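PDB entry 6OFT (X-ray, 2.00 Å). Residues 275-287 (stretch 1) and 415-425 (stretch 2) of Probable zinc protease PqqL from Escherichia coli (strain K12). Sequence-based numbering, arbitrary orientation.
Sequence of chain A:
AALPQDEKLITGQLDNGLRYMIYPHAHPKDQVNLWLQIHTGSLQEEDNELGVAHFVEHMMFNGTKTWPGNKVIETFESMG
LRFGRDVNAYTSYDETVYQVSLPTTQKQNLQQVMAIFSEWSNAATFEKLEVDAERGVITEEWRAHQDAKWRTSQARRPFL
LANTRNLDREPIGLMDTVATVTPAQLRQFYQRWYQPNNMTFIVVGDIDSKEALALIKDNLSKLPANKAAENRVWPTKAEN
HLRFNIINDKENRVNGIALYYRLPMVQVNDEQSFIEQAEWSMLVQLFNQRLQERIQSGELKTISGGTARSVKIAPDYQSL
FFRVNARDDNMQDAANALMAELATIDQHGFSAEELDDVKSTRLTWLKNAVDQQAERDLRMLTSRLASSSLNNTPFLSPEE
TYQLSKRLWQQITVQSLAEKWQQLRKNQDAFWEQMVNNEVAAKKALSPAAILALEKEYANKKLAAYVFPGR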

# COMPACT_ATOMS: atom_id res chain seq x y z
N ILE A 275 17.50 8.27 -4.38
CA ILE A 275 18.67 7.56 -3.85
C ILE A 275 18.37 6.97 -2.47
O ILE A 275 18.71 5.81 -2.24
CB ILE A 275 19.96 8.45 -3.85
CG1 ILE A 275 20.43 8.75 -5.29
CG2 ILE A 275 21.09 7.80 -3.02
CD1 ILE A 275 21.27 10.03 -5.41
N GLU A 276 17.75 7.76 -1.57
CA GLU A 276 17.38 7.33 -0.22
C GLU A 276 16.50 6.08 -0.27
O GLU A 276 16.78 5.12 0.45
CB GLU A 276 16.69 8.46 0.56
CG GLU A 276 16.12 8.06 1.92
CD GLU A 276 16.77 8.68 3.14
OE1 GLU A 276 17.18 9.86 3.07
OE2 GLU A 276 16.86 7.98 4.18
N GLN A 277 15.47 6.07 -1.13
CA GLN A 277 14.55 4.93 -1.27
C GLN A 277 15.29 3.74 -1.85
O GLN A 277 15.07 2.62 -1.40
CB GLN A 277 13.33 5.30 -2.14
CG GLN A 277 12.19 4.23 -2.16
CD GLN A 277 12.37 3.06 -3.13
OE1 GLN A 277 13.24 3.06 -4.00
NE2 GLN A 277 11.54 2.03 -2.99
N ALA A 278 16.15 3.98 -2.86
CA ALA A 278 16.93 2.92 -3.51
C ALA A 278 17.89 2.23 -2.53
O ALA A 278 18.12 1.03 -2.63
CB ALA A 278 17.69 3.48 -4.70
N GLU A 279 18.45 2.99 -1.58
CA GLU A 279 19.35 2.44 -0.56
C GLU A 279 18.61 1.52 0.42
O GLU A 279 19.15 0.47 0.75
CB GLU A 279 20.13 3.54 0.17
CG GLU A 279 21.21 4.16 -0.70
CD GLU A 279 22.21 5.05 -0.00
OE1 GLU A 279 21.84 5.69 1.00
OE2 GLU A 279 23.37 5.13 -0.48
N TRP A 280 17.38 1.89 0.86
CA TRP A 280 16.60 1.01 1.76
C TRP A 280 16.19 -0.26 1.03
O TRP A 280 16.26 -1.33 1.61
CB TRP A 280 15.35 1.69 2.36
CG TRP A 280 15.64 2.79 3.33
CD1 TRP A 280 15.22 4.09 3.24
CD2 TRP A 280 16.44 2.71 4.53
NE1 TRP A 280 15.71 4.82 4.30
CE2 TRP A 280 16.46 4.00 5.10
CE3 TRP A 280 17.14 1.67 5.17
CZ2 TRP A 280 17.15 4.28 6.29
CZ3 TRP A 280 17.84 1.94 6.33
CH2 TRP A 280 17.83 3.23 6.89
N SER A 281 15.79 -0.13 -0.25
CA SER A 281 15.37 -1.21 -1.14
C SER A 281 16.53 -2.18 -1.39
O SER A 281 16.31 -3.39 -1.42
CB SER A 281 14.87 -0.63 -2.46
OG SER A 281 14.54 -1.66 -3.38
N MET A 282 17.74 -1.64 -1.58
CA MET A 282 18.93 -2.46 -1.81
C MET A 282 19.38 -3.19 -0.57
O MET A 282 19.74 -4.35 -0.69
CB MET A 282 20.05 -1.66 -2.45
CG MET A 282 19.86 -1.58 -3.94
SD MET A 282 21.15 -0.66 -4.73
CE MET A 282 20.41 -0.43 -6.30
N LEU A 283 19.29 -2.55 0.62
CA LEU A 283 19.63 -3.19 1.90
C LEU A 283 18.73 -4.40 2.12
O LEU A 283 19.21 -5.46 2.52
CB LEU A 283 19.52 -2.22 3.08
CG LEU A 283 20.71 -1.28 3.33
CD1 LEU A 283 20.42 -0.34 4.46
CD2 LEU A 283 22.01 -2.05 3.63
N VAL A 284 17.42 -4.24 1.81
CA VAL A 284 16.37 -5.26 1.90
C VAL A 284 16.70 -6.40 0.93
O VAL A 284 16.77 -7.56 1.35
CB VAL A 284 14.96 -4.61 1.67
CG1 VAL A 284 13.92 -5.62 1.17
CG2 VAL A 284 14.46 -3.89 2.92
N GLN A 285 16.98 -6.06 -0.35
CA GLN A 285 17.32 -7.06 -1.36
C GLN A 285 18.60 -7.83 -1.03
O GLN A 285 18.63 -9.05 -1.21
CB GLN A 285 17.41 -6.46 -2.77
CG GLN A 285 17.64 -7.54 -3.84
CD GLN A 285 17.45 -7.08 -5.26
OE1 GLN A 285 16.94 -5.98 -5.53
NE2 GLN A 285 17.85 -7.92 -6.22
N LEU A 286 19.65 -7.13 -0.56
CA LEU A 286 20.93 -7.76 -0.23
C LEU A 286 20.76 -8.79 0.90
O LEU A 286 21.32 -9.88 0.81
CB LEU A 286 21.98 -6.70 0.11
CG LEU A 286 22.59 -5.94 -1.08
CD1 LEU A 286 23.16 -4.63 -0.62
CD2 LEU A 286 23.67 -6.76 -1.78
N PHE A 287 19.93 -8.46 1.92
CA PHE A 287 19.62 -9.37 3.02
C PHE A 287 18.97 -10.64 2.44
O PHE A 287 19.40 -11.74 2.75
CB PHE A 287 18.66 -8.69 4.02
CG PHE A 287 18.31 -9.57 5.21
CD1 PHE A 287 17.27 -10.49 5.13
CD2 PHE A 287 19.03 -9.47 6.39
CE1 PHE A 287 16.95 -11.29 6.23
CE2 PHE A 287 18.72 -10.28 7.48
CZ PHE A 287 17.67 -11.18 7.39
N GLN A 415 30.13 1.49 1.11
CA GLN A 415 30.34 2.43 2.22
C GLN A 415 29.08 3.21 2.56
O GLN A 415 28.81 3.42 3.75
CB GLN A 415 31.51 3.40 1.93
CG GLN A 415 32.88 2.70 1.89
CD GLN A 415 33.19 2.07 0.55
OE1 GLN A 415 32.49 2.27 -0.45
NE2 GLN A 415 34.24 1.28 0.51
N SER A 416 28.30 3.65 1.54
CA SER A 416 27.06 4.40 1.80
C SER A 416 26.00 3.51 2.46
O SER A 416 25.27 3.95 3.35
CB SER A 416 26.54 5.09 0.54
OG SER A 416 25.90 4.21 -0.37
N LEU A 417 25.97 2.23 2.06
CA LEU A 417 25.07 1.24 2.63
C LEU A 417 25.49 0.82 4.05
O LEU A 417 24.62 0.51 4.88
CB LEU A 417 24.95 0.02 1.71
CG LEU A 417 24.25 0.22 0.36
CD1 LEU A 417 24.10 -1.09 -0.35
CD2 LEU A 417 22.86 0.89 0.51
N ALA A 418 26.81 0.79 4.34
CA ALA A 418 27.33 0.44 5.67
C ALA A 418 26.91 1.52 6.65
O ALA A 418 26.54 1.20 7.78
CB ALA A 418 28.85 0.30 5.64
N GLU A 419 26.90 2.79 6.20
CA GLU A 419 26.46 3.93 6.99
C GLU A 419 24.98 3.82 7.34
O GLU A 419 24.61 3.98 8.51
CB GLU A 419 26.71 5.24 6.24
CG GLU A 419 26.75 6.45 7.15
CD GLU A 419 26.29 7.74 6.50
OE1 GLU A 419 26.74 8.04 5.37
OE2 GLU A 419 25.47 8.45 7.13
N LYS A 420 24.14 3.50 6.32
CA LYS A 420 22.70 3.34 6.46
C LYS A 420 22.33 2.15 7.33
O LYS A 420 21.38 2.24 8.12
CB LYS A 420 22.04 3.22 5.08
CG LYS A 420 21.54 4.54 4.54
CD LYS A 420 20.04 4.50 4.29
CE LYS A 420 19.54 5.56 3.34
NZ LYS A 420 19.96 6.94 3.72
N TRP A 421 23.09 1.03 7.20
CA TRP A 421 22.90 -0.16 8.02
C TRP A 421 23.21 0.16 9.50
O TRP A 421 22.43 -0.22 10.38
CB TRP A 421 23.78 -1.32 7.55
CG TRP A 421 23.55 -2.57 8.35
CD1 TRP A 421 24.29 -3.01 9.41
CD2 TRP A 421 22.47 -3.49 8.19
NE1 TRP A 421 23.76 -4.18 9.89
CE2 TRP A 421 22.63 -4.50 9.17
CE3 TRP A 421 21.44 -3.63 7.24
CZ2 TRP A 421 21.78 -5.61 9.26
CZ3 TRP A 421 20.57 -4.71 7.35
CH2 TRP A 421 20.74 -5.68 8.35
N GLN A 422 24.33 0.85 9.77
CA GLN A 422 24.68 1.22 11.13
C GLN A 422 23.62 2.14 11.75
O GLN A 422 23.29 1.99 12.93
CB GLN A 422 26.08 1.84 11.22
CG GLN A 422 26.68 1.68 12.61
CD GLN A 422 27.83 2.62 12.85
OE1 GLN A 422 27.65 3.73 13.34
NE2 GLN A 422 29.04 2.20 12.50
N GLN A 423 23.05 3.07 10.96
CA GLN A 423 21.98 3.97 11.42
C GLN A 423 20.69 3.20 11.76
O GLN A 423 20.08 3.46 12.80
CB GLN A 423 21.70 5.05 10.38
CG GLN A 423 22.77 6.13 10.34
CD GLN A 423 22.69 6.99 9.10
OE1 GLN A 423 22.05 6.63 8.11
NE2 GLN A 423 23.35 8.14 9.14
N LEU A 424 20.33 2.27 10.90
CA LEU A 424 19.12 1.42 11.08
C LEU A 424 19.29 0.57 12.33
O LEU A 424 18.38 0.51 13.09
CB LEU A 424 18.92 0.52 9.87
CG LEU A 424 17.79 -0.50 9.99
CD1 LEU A 424 16.44 0.18 10.05
CD2 LEU A 424 17.82 -1.50 8.86
N ARG A 425 20.46 0.04 12.56
CA ARG A 425 20.73 -0.85 13.71
C ARG A 425 20.77 -0.06 15.03
O ARG A 425 20.65 -0.69 16.06
CB ARG A 425 21.98 -1.69 13.43
CG ARG A 425 21.83 -2.67 12.28
CD ARG A 425 20.96 -3.84 12.66
NE ARG A 425 21.73 -4.84 13.37
CZ ARG A 425 21.21 -5.77 14.15
NH1 ARG A 425 19.91 -5.86 14.32
NH2 ARG A 425 22.01 -6.61 14.75
O HOH W 1 23.97 6.32 3.03

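The two helices cross steeply, at 80° between their N-to-C directions, with axes 10.4 Å apart at closest approach, and 639 Å² is buried in total, both sides summed. The closest CA atoms are those of Glu279 and Leu417, 6.7 Å apart.

Lys420 dominates the contact. Its CA-to-CB bond points toward stretch 1, and the side chain fits as a knob among Glu276, Glu279, Trp280 and Leu283. Chi1 (-93°) and chi2 (-120°) both lie between the usual wells; in this conformation the aliphatic chain crosses the face of the Trp280 indole, with Lys420 CD 3.6 Å from the centroid of the Trp280 six-membered ring, while chi3 near t and chi4 near m bring the ammonium to two carboxylates. Lys420 NZ forms salt bridges with Glu276 OE2 (3.3 Å, also a weak hydrogen bond) and Glu279 OE1 (3.5 Å). A lysine suits this position because its methylenes can pack on an aromatic face while its charge is met beyond.

Glu279 is buried, yet its carboxylate is well satisfied. The CA-to-CB bond points toward stretch 2, and with chi1 m and chi2 t the carboxylate reaches Ser416, which, in the p rotamer, donates through OG to Glu279 OE2 (2.7 Å). A water bridges the other oxygen, donating to Glu279 OE1 (3.0 Å) and to Ser416 O (2.7 Å).

Apolar packing continues along stretch 1. Leu283, an m,t rotamer whose CA-to-CB bond points toward stretch 2, places CD2 4.1 Å from Leu417 CB and 4.0 Å from Trp421 CE3. Leu417 leaves its helix sideways, but its own m,t conformation carries the branched end inward: CD2 lies 3.8 Å from Glu279 CB, and CD1 3.7 Å from Leu286 CD1. At the Trp280 ring edge, CZ3 meets Leu424 CB at 4.0 Å.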